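Local atomic coordinates of SPBc2 prophage-derived uncharacterized protein YomS (Bacillus subtilis, PDB entry 6I5O), a protein that is of unknown function but, as a product of the prophage lytic cassette, may take part in host cell lysis. Residues Val43-Tyr57 / Val99-Lys113. Residues are numbered along the deposited sequence; the frame is centred on the assembly and turned at random.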
# COMPACT_ATOMS: atom_id res chain seq x y z
N VAL A 43 -10.93 -10.52 10.26
CA VAL A 43 -11.60 -11.47 11.18
C VAL A 43 -12.10 -10.71 12.40
O VAL A 43 -11.36 -9.92 12.97
CB VAL A 43 -10.61 -12.55 11.63
CG1 VAL A 43 -11.24 -13.50 12.62
CG2 VAL A 43 -10.14 -13.35 10.45
N LYS A 44 -13.35 -10.99 12.79
CA LYS A 44 -13.93 -10.47 14.04
C LYS A 44 -14.01 -11.63 15.02
O LYS A 44 -14.63 -12.70 14.72
CB LYS A 44 -15.31 -9.89 13.79
CG LYS A 44 -16.02 -9.45 15.05
CD LYS A 44 -15.36 -8.27 15.75
CE LYS A 44 -15.86 -8.01 17.17
NZ LYS A 44 -17.28 -7.64 17.18
N ILE A 45 -13.44 -11.42 16.20
CA ILE A 45 -13.55 -12.39 17.32
C ILE A 45 -14.60 -11.80 18.27
O ILE A 45 -14.42 -10.67 18.76
CB ILE A 45 -12.19 -12.60 17.99
CG1 ILE A 45 -11.23 -13.23 16.98
CG2 ILE A 45 -12.30 -13.47 19.21
CD1 ILE A 45 -9.80 -13.10 17.33
N SER A 46 -15.67 -12.56 18.51
CA SER A 46 -16.84 -12.07 19.27
C SER A 46 -17.39 -13.19 20.16
O SER A 46 -16.75 -14.25 20.32
CB SER A 46 -17.90 -11.55 18.30
OG SER A 46 -18.46 -12.66 17.58
N GLY A 47 -18.49 -12.89 20.82
CA GLY A 47 -19.15 -13.80 21.72
C GLY A 47 -19.04 -13.35 23.15
O GLY A 47 -18.57 -12.27 23.46
N SER A 48 -19.50 -14.21 24.06
CA SER A 48 -19.62 -13.88 25.50
C SER A 48 -18.65 -14.71 26.35
O SER A 48 -18.84 -14.76 27.57
CB SER A 48 -21.02 -14.02 25.92
OG SER A 48 -21.76 -12.97 25.33
N SER A 49 -17.64 -15.28 25.72
CA SER A 49 -16.62 -16.05 26.45
C SER A 49 -16.00 -15.23 27.56
O SER A 49 -15.87 -14.03 27.39
CB SER A 49 -15.53 -16.61 25.54
OG SER A 49 -14.75 -15.58 24.98
N THR A 50 -15.58 -15.89 28.64
CA THR A 50 -14.80 -15.20 29.70
C THR A 50 -13.30 -15.37 29.47
O THR A 50 -12.54 -14.55 29.96
CB THR A 50 -15.22 -15.62 31.09
OG1 THR A 50 -14.91 -16.97 31.29
CG2 THR A 50 -16.72 -15.47 31.26
N SER A 51 -12.89 -16.41 28.75
CA SER A 51 -11.46 -16.56 28.34
C SER A 51 -11.40 -17.34 27.05
O SER A 51 -12.30 -18.09 26.78
CB SER A 51 -10.56 -17.10 29.41
OG SER A 51 -10.96 -18.37 29.75
N ARG A 52 -10.36 -17.12 26.26
CA ARG A 52 -10.19 -17.86 25.00
C ARG A 52 -8.78 -17.64 24.49
O ARG A 52 -8.12 -16.65 24.88
CB ARG A 52 -11.23 -17.46 23.94
CG ARG A 52 -10.97 -16.15 23.20
CD ARG A 52 -10.81 -14.95 24.13
NE ARG A 52 -11.98 -14.65 24.93
CZ ARG A 52 -12.01 -13.77 25.90
NH1 ARG A 52 -13.14 -13.55 26.56
NH2 ARG A 52 -10.90 -13.13 26.27
N GLU A 53 -8.37 -18.51 23.60
CA GLU A 53 -7.09 -18.33 22.87
C GLU A 53 -7.36 -18.76 21.45
O GLU A 53 -7.78 -19.88 21.20
CB GLU A 53 -5.99 -19.17 23.49
CG GLU A 53 -4.68 -19.09 22.79
CD GLU A 53 -3.60 -19.97 23.43
OE1 GLU A 53 -3.84 -20.58 24.50
OE2 GLU A 53 -2.54 -20.16 22.79
N ILE A 54 -7.11 -17.82 20.51
CA ILE A 54 -7.31 -18.05 19.06
C ILE A 54 -5.92 -17.98 18.43
O ILE A 54 -5.23 -16.99 18.66
CB ILE A 54 -8.24 -16.99 18.45
CG1 ILE A 54 -9.51 -16.77 19.26
CG2 ILE A 54 -8.50 -17.30 17.00
CD1 ILE A 54 -10.40 -18.00 19.37
N LYS A 55 -5.56 -19.01 17.65
CA LYS A 55 -4.30 -18.94 16.87
C LYS A 55 -4.63 -18.85 15.40
O LYS A 55 -5.57 -19.47 14.89
CB LYS A 55 -3.45 -20.19 17.11
CG LYS A 55 -2.76 -20.14 18.47
CD LYS A 55 -1.80 -21.28 18.63
CE LYS A 55 -0.58 -20.95 19.48
NZ LYS A 55 -0.76 -21.62 20.77
N PHE A 56 -3.88 -17.99 14.70
CA PHE A 56 -4.14 -17.63 13.30
C PHE A 56 -3.23 -18.45 12.41
O PHE A 56 -2.01 -18.49 12.68
CB PHE A 56 -3.85 -16.16 13.09
CG PHE A 56 -4.40 -15.18 14.10
CD1 PHE A 56 -5.52 -15.46 14.86
CD2 PHE A 56 -3.79 -13.95 14.27
CE1 PHE A 56 -6.01 -14.51 15.74
CE2 PHE A 56 -4.26 -13.00 15.17
CZ PHE A 56 -5.36 -13.31 15.92
N TYR A 57 -3.78 -19.12 11.40
CA TYR A 57 -2.97 -20.00 10.54
C TYR A 57 -3.28 -19.82 9.07
O TYR A 57 -4.42 -19.60 8.61
CB TYR A 57 -3.24 -21.48 10.87
CG TYR A 57 -2.68 -21.90 12.18
CD1 TYR A 57 -1.33 -22.03 12.38
CD2 TYR A 57 -3.51 -22.19 13.26
CE1 TYR A 57 -0.77 -22.47 13.55
CE2 TYR A 57 -2.97 -22.62 14.45
CZ TYR A 57 -1.60 -22.74 14.61
OH TYR A 57 -1.04 -23.16 15.79
N VAL A 99 -6.98 -20.29 4.89
CA VAL A 99 -6.72 -19.74 6.24
C VAL A 99 -7.64 -20.44 7.24
O VAL A 99 -8.75 -20.90 6.86
CB VAL A 99 -6.86 -18.20 6.26
CG1 VAL A 99 -5.78 -17.53 5.45
CG2 VAL A 99 -8.21 -17.75 5.81
N MET A 100 -7.19 -20.47 8.46
CA MET A 100 -7.83 -21.19 9.57
C MET A 100 -7.59 -20.40 10.85
O MET A 100 -6.51 -19.85 11.04
CB MET A 100 -7.23 -22.59 9.69
CG MET A 100 -7.63 -23.27 10.99
SD MET A 100 -6.63 -24.72 11.40
CE MET A 100 -7.24 -25.73 10.10
N PHE A 101 -8.60 -20.33 11.71
CA PHE A 101 -8.53 -19.62 13.01
C PHE A 101 -8.88 -20.62 14.08
O PHE A 101 -10.10 -20.87 14.25
CB PHE A 101 -9.47 -18.42 12.99
CG PHE A 101 -8.91 -17.37 12.09
CD1 PHE A 101 -9.10 -17.44 10.70
CD2 PHE A 101 -8.03 -16.42 12.58
CE1 PHE A 101 -8.40 -16.60 9.86
CE2 PHE A 101 -7.37 -15.56 11.73
CZ PHE A 101 -7.54 -15.66 10.38
N GLU A 102 -7.89 -21.19 14.72
CA GLU A 102 -8.08 -22.31 15.66
C GLU A 102 -8.46 -21.77 17.03
O GLU A 102 -7.74 -20.91 17.58
CB GLU A 102 -6.79 -23.11 15.79
CG GLU A 102 -6.93 -24.27 16.77
CD GLU A 102 -5.76 -25.20 16.80
OE1 GLU A 102 -4.82 -25.02 15.97
OE2 GLU A 102 -5.87 -26.23 17.48
N VAL A 103 -9.56 -22.30 17.60
CA VAL A 103 -9.87 -22.09 19.03
C VAL A 103 -9.04 -23.10 19.79
O VAL A 103 -9.40 -24.31 19.78
CB VAL A 103 -11.38 -22.21 19.30
CG1 VAL A 103 -11.67 -22.12 20.78
CG2 VAL A 103 -12.16 -21.18 18.51
N VAL A 104 -7.95 -22.65 20.39
CA VAL A 104 -7.04 -23.52 21.17
C VAL A 104 -7.69 -23.82 22.52
O VAL A 104 -7.56 -24.95 23.05
CB VAL A 104 -5.68 -22.83 21.34
CG1 VAL A 104 -4.76 -23.58 22.29
CG2 VAL A 104 -5.03 -22.68 20.00
N SER A 105 -8.37 -22.82 23.10
CA SER A 105 -9.02 -22.94 24.40
C SER A 105 -10.14 -21.93 24.46
O SER A 105 -10.06 -20.89 23.79
CB SER A 105 -8.04 -22.77 25.54
OG SER A 105 -7.51 -21.48 25.56
N VAL A 106 -11.16 -22.21 25.26
CA VAL A 106 -12.27 -21.26 25.45
C VAL A 106 -13.02 -21.68 26.71
O VAL A 106 -13.21 -22.88 26.94
CB VAL A 106 -13.22 -21.21 24.23
CG1 VAL A 106 -13.82 -22.59 23.89
CG2 VAL A 106 -14.31 -20.16 24.44
N THR A 107 -13.39 -20.70 27.49
CA THR A 107 -14.38 -20.85 28.58
C THR A 107 -15.58 -19.97 28.21
O THR A 107 -15.44 -18.76 28.22
CB THR A 107 -13.77 -20.48 29.92
OG1 THR A 107 -12.62 -21.33 30.14
CG2 THR A 107 -14.76 -20.73 31.03
N GLY A 108 -16.66 -20.57 27.74
CA GLY A 108 -17.81 -19.81 27.25
C GLY A 108 -17.93 -20.00 25.77
O GLY A 108 -17.57 -21.04 25.27
N ASP A 109 -18.41 -18.98 25.05
CA ASP A 109 -18.71 -19.11 23.61
C ASP A 109 -17.86 -18.08 22.85
O ASP A 109 -17.86 -16.88 23.22
CB ASP A 109 -20.19 -18.82 23.40
CG ASP A 109 -20.55 -17.37 23.72
OD1 ASP A 109 -20.56 -17.03 24.93
OD2 ASP A 109 -20.80 -16.56 22.76
N VAL A 110 -17.26 -18.49 21.76
CA VAL A 110 -16.48 -17.55 20.94
C VAL A 110 -16.89 -17.78 19.49
O VAL A 110 -16.97 -18.93 19.03
CB VAL A 110 -14.97 -17.69 21.19
CG1 VAL A 110 -14.42 -19.03 20.77
CG2 VAL A 110 -14.19 -16.56 20.51
N THR A 111 -17.15 -16.67 18.81
CA THR A 111 -17.50 -16.65 17.38
C THR A 111 -16.32 -16.05 16.61
O THR A 111 -15.68 -15.09 17.10
CB THR A 111 -18.85 -15.96 17.19
OG1 THR A 111 -19.90 -16.83 17.67
CG2 THR A 111 -19.12 -15.59 15.77
N VAL A 112 -16.05 -16.61 15.45
CA VAL A 112 -14.92 -16.11 14.59
C VAL A 112 -15.48 -16.02 13.20
O VAL A 112 -15.75 -17.07 12.60
CB VAL A 112 -13.67 -17.00 14.69
CG1 VAL A 112 -12.54 -16.41 13.89
CG2 VAL A 112 -13.25 -17.22 16.13
N LYS A 113 -15.58 -14.80 12.67
CA LYS A 113 -16.24 -14.57 11.37
C LYS A 113 -15.41 -13.60 10.59
O LYS A 113 -14.80 -12.73 11.19
CB LYS A 113 -17.66 -14.05 11.54
CG LYS A 113 -18.61 -15.01 12.22
CD LYS A 113 -20.00 -14.53 12.39
CE LYS A 113 -20.92 -15.62 12.84
NZ LYS A 113 -22.28 -15.09 13.13
O HOH W 1 -15.96 -14.23 22.97
O HOH W 2 -10.34 -21.36 28.80
O HOH W 3 -2.42 -24.67 17.43
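Two beta arches, 43-57 and 99-113, stack on each other and join two layers of the antiparallel fold. They pair edge to edge in both layers, every backbone bond running between the segments. Strand 51-57 runs antiparallel to 99-107, and 43-46 antiparallel to 110-113. The layers face each other across Ile54, Val103, Val110 and Val112. Ile54 CD1 lies 3.7 Å from Val103 CG2, and the two side chains point the same way. With CG1 anti to its carbonyl carbon (chi1 -48°), Ile54 also brings CD1 toward the CG2 methyls of Val110 and Val112. Val43 CG2 sits over one face of the Phe101 ring, 3.8 Å from its centroid, as a CH-pi contact. Phe56 CD1 comes to the edge of the same ring, 3.5 Å from Phe101 CD2. Phe20 and Phe91 extend this aromatic core. Two layers bridged by stacked arches are consistent with a beta sandwich. Two classic beta bulges interrupt the pairing of 51-57 with 99-107: Thr50 and Ser51 face Thr107, and Val104 and Ser105 face Glu53. At the bends of the arches, Ser48 N donates to Asp109 OD2 (3.0 Å) from above the carboxylate plane. Arg52 clamps Ser49 OG with NE at 2.9 Å and NH1 at 3.0 Å, both in the guanidinium plane; its NH2 bonds to Leu83 O. Water 1 accepts from Ser49 OG and donates to Ser46 O and Asp109 O. On the outer face, Glu102 OE1 lies 3.4 Å from Tyr57 CE2 and forms a salt bridge with Lys65. Water 3 links this carboxylate oxygen to Tyr57 OH.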